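Local atomic coordinates of deseasin MCP-01 (Pseudoalteromonas sp., PDB entry 3VV3), a protein that degrades collagen as a serine protease of the subtilisin family, its catalytic domain carrying bound calcium ions. Residues Gly69-Ala72 and Asp77-Gly80; Ala72-Asp77 and Tyr83-His88. All blocks are in the same frame, centred on the assembly; numbering follows the deposited sequence.

How the contacts relate
Contacts 1 and 2 lie about 5 Å apart between centres, in the single long loop that leaves strand 45-50 and leads into strand 89-91, an outermost strand of the seven-stranded parallel sheet. Along the chain the order is 69-72, 72-77, 77-80 and 83-88, with A72 and D77 shared, so the loop folds back on itself around two calcium ions. Both contacts supply ligands to both ions. The E70 carboxylate of contact 1 binds both, and its OE2 also lies 3.2 Å from D85 N of contact 2, a probable hydrogen bond. The four segments have no helix or strand, and the calcium sites probably hold their shape.

Contact 1 of 2, residues Gly69-Ala72 and Asp77-Gly80; sequences GEIA and DNDG. With CA (calcium ion), chain C; CA (calcium ion), chain F.
E70 meets D77 and D79 through a shared calcium ion, and metal coordination dominates this contact. The E70 carboxylate bridges two ions: OE2 binds the calcium ion of chain C at 2.3 Å, while OE1 binds that of chain F, also at 2.3 Å. A bend in the chain (chi2 -77°) turns the carboxylate back between the two sites. D77 OD1 and D79 OD1 join OE2 on the chain C ion, and D79 OD1 stands 3.3 Å from E70 OE2. The two carboxylates, their planes 85° apart, thus come together as fellow ligands, not as a hydrogen-bonded pair. I71 gives its backbone O to the chain F ion.

The loop starting at D77 is a variant of the DxDxDG type of calcium site, with N81 in the third acidic position: D77, D79 and N81 offer side-chain oxygens and Y83 a carbonyl, with E70 and D86 completing six ligands. A type I turn from D77 to G80 brings the first two aspartates onto the ion. G82 is a polar partner of the D77 carboxylate, and N67 of D79.

Among hydrogen bonds, N78 N reaches E70 OE2 at 3.4 Å, a weak bond. As modelled, N78 ND2 also donates to E70 OE1, arriving 60° out of the carboxylate plane. The amide assignment is doubtful, however: ND2 lies 2.2 Å from the chain F calcium and 3.0 Å from I71 N, another donor, whereas an amide oxygen would suit both neighbours. A water donates to G69 O and, weakly, to N78 O.

Van der Waals contact is modest. N78 CB rests on G69 O at 3.4 Å, and the N78 and I71 side chains cross at about a right angle, the modelled OD1 lying beside CG1 and CD1.

Contact 2 of 2, residues Ala72-Asp77 and Tyr83-His88; sequences AGDGID and YIDDVH. With CA (calcium ion), chain F; CA (calcium ion), chain C.
D74 and D85 converge on the calcium ion of chain F, each through OD1 at 2.4 Å, and the carbonyl O of I76 joins them. The two OD1 atoms stand 3.2 Å apart, with carboxylate planes turned 31° from each other, and E70, I71 and, through its amide, N78 complete the site. Beside it, the calcium ion of chain C takes Y83 O and D86 OD1 from segment 83-88, facing D77 from the other segment. Neighbouring residues D85 and D86 therefore serve different ions.

In the next shell, the second oxygen of D85 is used as well. G75 N donates to D85 OD2 at 3.0 Å, on the syn side and 17° out of the carboxylate plane, a bond that steadies the rotation of the group whose OD1 grips the metal. D74 is fixed from its own loop: I76 N donates to D74 OD1 at 3.0 Å from above the carboxylate plane, closing an Asx turn. With chi1 at 76°, D74 CG sits between its backbone N and carbonyl carbon, which folds the acid back toward I76. Positive phi values at G73 and G75 help the chain curl around the ion.

Further out, apolar groups flank the sites. I84 CG2 presses on the backbone of G75, 3.4 Å from its carbonyl carbon, and A72 CB meets V87 CG2 at 3.7 Å. V87 lays its other methyl, CG1, over one face of the H88 ring. Backbone hydrogen bonds between V87 and N67 and between H88 and G134 fasten this end of the loop to its surroundings.

With so many acidic groups converging, and D77 OD1 and D86 OD1 only 4.7 Å apart, this loop conformation probably depends on calcium to offset the negative charge.

Contact 1 of 2, residues Gly69-Ala72 and Asp77-Gly80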
loop_
_atom_site.group_PDB
_atom_site.type_symbol
_atom_site.label_atom_id
_atom_site.label_comp_id
_atom_site.label_asym_id
_atom_site.label_seq_id
_atom_site.Cartn_x
_atom_site.Cartn_y
_atom_site.Cartn_z
ATOM N N GLY A 69 -19.269 -28.386 5.743
ATOM C CA GLY A 69 -19.664 -29.304 4.681
ATOM C C GLY A 69 -18.510 -29.946 3.929
ATOM O O GLY A 69 -18.731 -30.693 2.970
ATOM N N GLU A 70 -17.283 -29.649 4.350
ATOM C CA GLU A 70 -16.092 -30.212 3.724
ATOM C C GLU A 70 -15.345 -31.186 4.619
ATOM O O GLU A 70 -15.054 -30.891 5.786
ATOM C CB GLU A 70 -15.119 -29.103 3.294
ATOM C CG GLU A 70 -15.361 -28.553 1.891
ATOM C CD GLU A 70 -14.854 -29.480 0.806
ATOM O OE1 GLU A 70 -14.117 -30.422 1.136
ATOM O OE2 GLU A 70 -15.167 -29.266 -0.374
ATOM N N ILE A 71 -15.034 -32.350 4.060
ATOM C CA ILE A 71 -14.067 -33.254 4.660
ATOM C C ILE A 71 -12.692 -32.811 4.192
ATOM O O ILE A 71 -12.413 -32.806 2.999
ATOM C CB ILE A 71 -14.306 -34.703 4.199
ATOM C CG1 ILE A 71 -15.705 -35.159 4.622
ATOM C CG2 ILE A 71 -13.225 -35.616 4.745
ATOM C CD1 ILE A 71 -16.010 -36.617 4.283
ATOM N N ALA A 72 -11.826 -32.419 5.118
ATOM C CA ALA A 72 -10.523 -31.908 4.726
ATOM C C ALA A 72 -9.685 -32.984 4.052
ATOM O O ALA A 72 -9.673 -34.140 4.477
ATOM C CB ALA A 72 -9.781 -31.336 5.933
ATOM N N ASP A 77 -14.922 -32.318 -3.553
ATOM C CA ASP A 77 -15.778 -31.175 -3.229
ATOM C C ASP A 77 -17.050 -31.679 -2.532
ATOM O O ASP A 77 -18.100 -31.777 -3.166
ATOM C CB ASP A 77 -16.122 -30.436 -4.538
ATOM C CG ASP A 77 -17.128 -29.308 -4.351
ATOM O OD1 ASP A 77 -17.372 -28.895 -3.204
ATOM O OD2 ASP A 77 -17.695 -28.847 -5.367
ATOM N N ASN A 78 -16.970 -31.978 -1.229
ATOM C CA ASN A 78 -18.063 -32.715 -0.563
ATOM C C ASN A 78 -19.378 -31.958 -0.524
ATOM O O ASN A 78 -20.448 -32.567 -0.625
ATOM C CB ASN A 78 -17.705 -33.155 0.863
ATOM C CG ASN A 78 -16.394 -33.897 0.934
ATOM O OD1 ASN A 78 -16.322 -35.128 0.753
ATOM N ND2 ASN A 78 -15.343 -33.157 1.204
ATOM N N ASP A 79 -19.305 -30.635 -0.378
ATOM C CA ASP A 79 -20.514 -29.822 -0.302
ATOM C C ASP A 79 -21.011 -29.347 -1.663
ATOM O O ASP A 79 -22.038 -28.678 -1.752
ATOM C CB ASP A 79 -20.371 -28.655 0.698
ATOM C CG ASP A 79 -19.199 -27.742 0.392
ATOM O OD1 ASP A 79 -18.267 -28.188 -0.290
ATOM O OD2 ASP A 79 -19.202 -26.578 0.854
ATOM N N GLY A 80 -20.296 -29.715 -2.721
ATOM C CA GLY A 80 -20.722 -29.398 -4.069
ATOM C C GLY A 80 -20.830 -27.911 -4.346
ATOM O O GLY A 80 -21.758 -27.459 -5.015
HETATM CA CA CA C . -16.270 -27.616 -1.455
HETATM CA CA CA F . -13.258 -32.529 0.787
HETATM O O HOH W 1 -21.131 -31.964 2.659
#

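Contact 2 of 2, residues Ala72-Asp77 and Tyr83-His88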
loop_
_atom_site.group_PDB
_atom_site.type_symbol
_atom_site.label_atom_id
_atom_site.label_comp_id
_atom_site.label_asym_id
_atom_site.label_seq_id
_atom_site.Cartn_x
_atom_site.Cartn_y
_atom_site.Cartn_z
ATOM N N ALA A 72 -11.826 -32.419 5.118
ATOM C CA ALA A 72 -10.523 -31.908 4.726
ATOM C C ALA A 72 -9.685 -32.984 4.052
ATOM O O ALA A 72 -9.673 -34.140 4.477
ATOM C CB ALA A 72 -9.781 -31.336 5.933
ATOM N N GLY A 73 -8.998 -32.590 2.986
ATOM C CA GLY A 73 -7.928 -33.387 2.416
ATOM C C GLY A 73 -8.305 -34.648 1.663
ATOM O O GLY A 73 -7.424 -35.445 1.336
ATOM N N ASP A 74 -9.590 -34.844 1.378
ATOM C CA ASP A 74 -9.994 -36.047 0.644
ATOM C C ASP A 74 -10.051 -35.846 -0.879
ATOM O O ASP A 74 -10.311 -36.791 -1.629
ATOM C CB ASP A 74 -11.297 -36.646 1.200
ATOM C CG ASP A 74 -12.530 -35.862 0.794
ATOM O OD1 ASP A 74 -12.383 -34.733 0.288
ATOM O OD2 ASP A 74 -13.649 -36.379 0.983
ATOM N N GLY A 75 -9.782 -34.625 -1.336
ATOM C CA GLY A 75 -9.707 -34.354 -2.760
ATOM C C GLY A 75 -11.064 -34.281 -3.433
ATOM O O GLY A 75 -11.157 -34.235 -4.659
ATOM N N ILE A 76 -12.112 -34.262 -2.620
ATOM C CA ILE A 76 -13.484 -34.211 -3.105
ATOM C C ILE A 76 -14.145 -32.911 -2.659
ATOM O O ILE A 76 -13.945 -32.458 -1.529
ATOM C CB ILE A 76 -14.300 -35.397 -2.554
ATOM C CG1 ILE A 76 -13.683 -36.716 -3.036
ATOM C CG2 ILE A 76 -15.779 -35.284 -2.952
ATOM C CD1 ILE A 76 -14.338 -37.942 -2.432
ATOM N N ASP A 77 -14.922 -32.318 -3.553
ATOM C CA ASP A 77 -15.778 -31.175 -3.229
ATOM C C ASP A 77 -17.050 -31.679 -2.532
ATOM O O ASP A 77 -18.100 -31.777 -3.166
ATOM C CB ASP A 77 -16.122 -30.436 -4.538
ATOM C CG ASP A 77 -17.128 -29.308 -4.351
ATOM O OD1 ASP A 77 -17.372 -28.895 -3.204
ATOM O OD2 ASP A 77 -17.695 -28.847 -5.367
ATOM N N TYR A 83 -15.632 -25.949 -5.334
ATOM C CA TYR A 83 -14.240 -25.902 -4.901
ATOM C C TYR A 83 -13.900 -27.105 -4.045
ATOM O O TYR A 83 -14.634 -27.467 -3.137
ATOM C CB TYR A 83 -13.953 -24.593 -4.138
ATOM C CG TYR A 83 -14.204 -23.393 -5.018
ATOM C CD1 TYR A 83 -13.208 -22.904 -5.851
ATOM C CD2 TYR A 83 -15.451 -22.783 -5.056
ATOM C CE1 TYR A 83 -13.444 -21.828 -6.684
ATOM C CE2 TYR A 83 -15.697 -21.695 -5.895
ATOM C CZ TYR A 83 -14.682 -21.227 -6.697
ATOM O OH TYR A 83 -14.893 -20.151 -7.536
ATOM N N ILE A 84 -12.779 -27.738 -4.343
ATOM C CA ILE A 84 -12.373 -28.919 -3.597
ATOM C C ILE A 84 -11.647 -28.572 -2.298
ATOM O O ILE A 84 -10.707 -27.779 -2.290
ATOM C CB ILE A 84 -11.449 -29.795 -4.448
ATOM C CG1 ILE A 84 -12.228 -30.375 -5.632
ATOM C CG2 ILE A 84 -10.804 -30.886 -3.582
ATOM C CD1 ILE A 84 -11.330 -30.995 -6.706
ATOM N N ASP A 85 -12.084 -29.171 -1.196
ATOM C CA ASP A 85 -11.352 -29.074 0.063
ATOM C C ASP A 85 -11.239 -27.629 0.561
ATOM O O ASP A 85 -10.231 -27.257 1.168
ATOM C CB ASP A 85 -9.954 -29.718 -0.066
ATOM C CG ASP A 85 -10.012 -31.243 -0.154
ATOM O OD1 ASP A 85 -11.102 -31.802 0.049
ATOM O OD2 ASP A 85 -8.978 -31.887 -0.419
ATOM N N ASP A 86 -12.275 -26.827 0.313
ATOM C CA ASP A 86 -12.301 -25.443 0.792
ATOM C C ASP A 86 -12.673 -25.379 2.274
ATOM O O ASP A 86 -13.796 -25.047 2.651
ATOM C CB ASP A 86 -13.210 -24.552 -0.067
ATOM C CG ASP A 86 -14.657 -24.988 -0.051
ATOM O OD1 ASP A 86 -14.909 -26.196 -0.231
ATOM O OD2 ASP A 86 -15.536 -24.121 0.131
ATOM N N VAL A 87 -11.700 -25.712 3.107
ATOM C CA VAL A 87 -11.908 -25.785 4.540
ATOM C C VAL A 87 -11.996 -24.393 5.154
ATOM O O VAL A 87 -12.874 -24.129 5.963
ATOM C CB VAL A 87 -10.772 -26.586 5.209
ATOM C CG1 VAL A 87 -10.880 -26.509 6.737
ATOM C CG2 VAL A 87 -10.804 -28.043 4.715
ATOM N N HIS A 88 -11.098 -23.504 4.741
ATOM C CA HIS A 88 -11.041 -22.148 5.285
ATOM C C HIS A 88 -11.442 -21.070 4.280
ATOM O O HIS A 88 -11.444 -19.878 4.608
ATOM C CB HIS A 88 -9.623 -21.850 5.776
ATOM C CG HIS A 88 -9.154 -22.770 6.856
ATOM N ND1 HIS A 88 -9.798 -22.880 8.070
ATOM C CD2 HIS A 88 -8.100 -23.619 6.910
ATOM C CE1 HIS A 88 -9.162 -23.758 8.825
ATOM N NE2 HIS A 88 -8.122 -24.214 8.149
HETATM CA CA CA F . -13.258 -32.529 0.787
HETATM CA CA CA C . -16.270 -27.616 -1.455
#